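Local coordinates for protein beta-galactosidase (Bacillus circulans subsp. alkalophilus, PDB 3TTY) that hydrolyses terminal beta-D-galactose residues from beta-galactosides, probably in the TIM-barrel domain that binds galactose, at residues L421-V424 with N425-K429. Numbering follows the deposited sequence.
Sequences LNYV and NEVHK
Asn-422, the N-cap residue of helix 423-435, meets Asn-425 in the first turn, within the trimerisation-domain family region. Its OD1 accepts from Asn-425 N at 2.8 Å; this capping bond is nearly straight at the hydrogen, although the donor lies tilted 32° from the carbonyl plane. The first torsion of Asn-422 puts CG trans to its own N and beside its carbonyl carbon, which brings OD1 to Asn-425 N. The same amide stacks on that of Asn-425, the planes only 15° apart and Asn-422 OD1 3.4 Å from Asn-425 CG. The main chain repeats the link one residue on, since Glu-426 N donates to Asn-422 O at 3.1 Å. Val-424 contributes mainly through its backbone: its O accepts from His-428 N at 2.8 Å, while its side chain faces Phe-286 of helix 284-296 and Arg-408 of helix 405-413. Glu-426 OE2 bonds Lys-429 NZ at 2.8 Å in a salt bridge; Ser-588 bonds both Glu-426 OE1 and Lys-429 NZ. On the buried side, Val-427 CG2 sits over one face of the Tyr-423 ring in a CH-pi contact, 4.1 Å from its centroid and 27° off the normal.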
ATOM      1  N   LEU A 421      11.634  -4.308 -15.244  1.00 24.72           N
ATOM      2  CA  LEU A 421      11.843  -5.579 -15.939  1.00 24.93           C
ATOM      3  C   LEU A 421      10.860  -6.608 -15.428  1.00 22.36           C
ATOM      4  O   LEU A 421      10.836  -6.937 -14.239  1.00 25.10           O
ATOM      5  CB  LEU A 421      13.284  -6.092 -15.791  1.00 23.21           C
ATOM      6  CG  LEU A 421      13.591  -7.449 -16.441  1.00 24.64           C
ATOM      7  CD1 LEU A 421      13.338  -7.423 -17.949  1.00 18.24           C
ATOM      8  CD2 LEU A 421      15.023  -7.926 -16.121  1.00 21.20           C
ATOM      9  N   ASN A 422      10.027  -7.096 -16.331  1.00 19.26           N
ATOM     10  CA  ASN A 422       9.071  -8.136 -15.999  1.00 20.97           C
ATOM     11  C   ASN A 422       9.295  -9.306 -16.942  1.00 19.09           C
ATOM     12  O   ASN A 422       9.072  -9.191 -18.154  1.00 21.00           O
ATOM     13  CB  ASN A 422       7.646  -7.582 -16.119  1.00 21.66           C
ATOM     14  CG  ASN A 422       6.583  -8.615 -15.811  1.00 26.97           C
ATOM     15  OD1 ASN A 422       6.525  -9.675 -16.437  1.00 24.42           O
ATOM     16  ND2 ASN A 422       5.725  -8.307 -14.843  1.00 29.43           N
ATOM     17  N   TYR A 423       9.770 -10.418 -16.389  1.00 19.60           N
ATOM     18  CA  TYR A 423      10.168 -11.582 -17.190  1.00 18.89           C
ATOM     19  C   TYR A 423       9.061 -12.061 -18.111  1.00 21.50           C
ATOM     20  O   TYR A 423       9.254 -12.168 -19.330  1.00 21.27           O
ATOM     21  CB  TYR A 423      10.625 -12.724 -16.286  1.00 17.06           C
ATOM     22  CG  TYR A 423      11.017 -14.013 -16.991  1.00 15.90           C
ATOM     23  CD1 TYR A 423      11.873 -14.007 -18.081  1.00 16.90           C
ATOM     24  CD2 TYR A 423      10.567 -15.242 -16.520  1.00 17.34           C
ATOM     25  CE1 TYR A 423      12.256 -15.193 -18.705  1.00 14.70           C
ATOM     26  CE2 TYR A 423      10.943 -16.427 -17.121  1.00 14.01           C
ATOM     27  CZ  TYR A 423      11.786 -16.396 -18.216  1.00 16.84           C
ATOM     28  OH  TYR A 423      12.136 -17.574 -18.827  1.00 13.63           O
ATOM     29  N   VAL A 424       7.905 -12.355 -17.529  1.00 17.97           N
ATOM     30  CA  VAL A 424       6.791 -12.870 -18.311  1.00 23.78           C
ATOM     31  C   VAL A 424       6.364 -11.885 -19.402  1.00 21.05           C
ATOM     32  O   VAL A 424       6.078 -12.298 -20.538  1.00 22.70           O
ATOM     33  CB  VAL A 424       5.589 -13.296 -17.420  1.00 25.40           C
ATOM     34  CG1 VAL A 424       4.394 -13.638 -18.267  1.00 21.89           C
ATOM     35  CG2 VAL A 424       5.979 -14.484 -16.537  1.00 18.84           C
ATOM     36  N   ASN A 425       6.343 -10.592 -19.083  1.00 18.76           N
ATOM     37  CA  ASN A 425       5.991  -9.587 -20.090  1.00 20.13           C
ATOM     38  C   ASN A 425       6.914  -9.676 -21.313  1.00 21.21           C
ATOM     39  O   ASN A 425       6.451  -9.641 -22.458  1.00 21.90           O
ATOM     40  CB  ASN A 425       6.012  -8.159 -19.517  1.00 21.31           C
ATOM     41  CG  ASN A 425       4.752  -7.821 -18.712  1.00 31.51           C
ATOM     42  OD1 ASN A 425       4.685  -6.776 -18.057  1.00 31.61           O
ATOM     43  ND2 ASN A 425       3.758  -8.705 -18.750  1.00 26.91           N
ATOM     44  N   GLU A 426       8.219  -9.781 -21.066  1.00 22.76           N
ATOM     45  CA  GLU A 426       9.195  -9.917 -22.146  1.00 20.68           C
ATOM     46  C   GLU A 426       8.975 -11.198 -22.933  1.00 17.68           C
ATOM     47  O   GLU A 426       8.975 -11.169 -24.155  1.00 20.68           O
ATOM     48  CB  GLU A 426      10.629  -9.853 -21.618  1.00 19.90           C
ATOM     49  CG  GLU A 426      10.948  -8.563 -20.902  1.00 16.91           C
ATOM     50  CD  GLU A 426      10.796  -7.339 -21.799  1.00 21.89           C
ATOM     51  OE1 GLU A 426      11.431  -7.283 -22.880  1.00 19.32           O
ATOM     52  OE2 GLU A 426      10.030  -6.428 -21.420  1.00 22.91           O
ATOM     53  N   VAL A 427       8.775 -12.319 -22.246  1.00 18.85           N
ATOM     54  CA  VAL A 427       8.534 -13.568 -22.961  1.00 18.44           C
ATOM     55  C   VAL A 427       7.306 -13.409 -23.866  1.00 21.70           C
ATOM     56  O   VAL A 427       7.318 -13.826 -25.025  1.00 19.23           O
ATOM     57  CB  VAL A 427       8.362 -14.788 -22.012  1.00 18.73           C
ATOM     58  CG1 VAL A 427       7.874 -16.005 -22.791  1.00 20.12           C
ATOM     59  CG2 VAL A 427       9.675 -15.127 -21.309  1.00 20.68           C
ATOM     60  N   HIS A 428       6.259 -12.778 -23.337  1.00 19.04           N
ATOM     61  CA  HIS A 428       5.037 -12.537 -24.095  1.00 19.53           C
ATOM     62  C   HIS A 428       5.218 -11.595 -25.298  1.00 21.71           C
ATOM     63  O   HIS A 428       4.561 -11.769 -26.321  1.00 24.11           O
ATOM     64  CB  HIS A 428       3.914 -12.030 -23.175  1.00 21.79           C
ATOM     65  CG  HIS A 428       2.635 -11.723 -23.893  1.00 28.37           C
ATOM     66  ND1 HIS A 428       2.103 -10.454 -23.965  1.00 22.88           N
ATOM     67  CD2 HIS A 428       1.786 -12.526 -24.586  1.00 20.68           C
ATOM     68  CE1 HIS A 428       0.986 -10.484 -24.669  1.00 24.69           C
ATOM     69  NE2 HIS A 428       0.773 -11.731 -25.056  1.00 24.79           N
ATOM     70  N   LYS A 429       6.094 -10.602 -25.189  1.00 20.69           N
ATOM     71  CA  LYS A 429       6.308  -9.692 -26.322  1.00 20.64           C
ATOM     72  C   LYS A 429       6.747 -10.484 -27.545  1.00 22.47           C
ATOM     73  O   LYS A 429       6.366 -10.161 -28.672  1.00 21.16           O
ATOM     74  CB  LYS A 429       7.341  -8.612 -26.003  1.00 18.78           C
ATOM     75  CG  LYS A 429       6.860  -7.561 -25.024  1.00 22.39           C
ATOM     76  CD  LYS A 429       7.990  -6.624 -24.636  1.00 20.46           C
ATOM     77  CE  LYS A 429       7.474  -5.514 -23.740  1.00 20.45           C
ATOM     78  NZ  LYS A 429       8.573  -4.775 -23.100  1.00 17.50           N
TER
HETATM   79  O   HOH W   1       9.344  -6.045 -19.008  1.00 21.97           O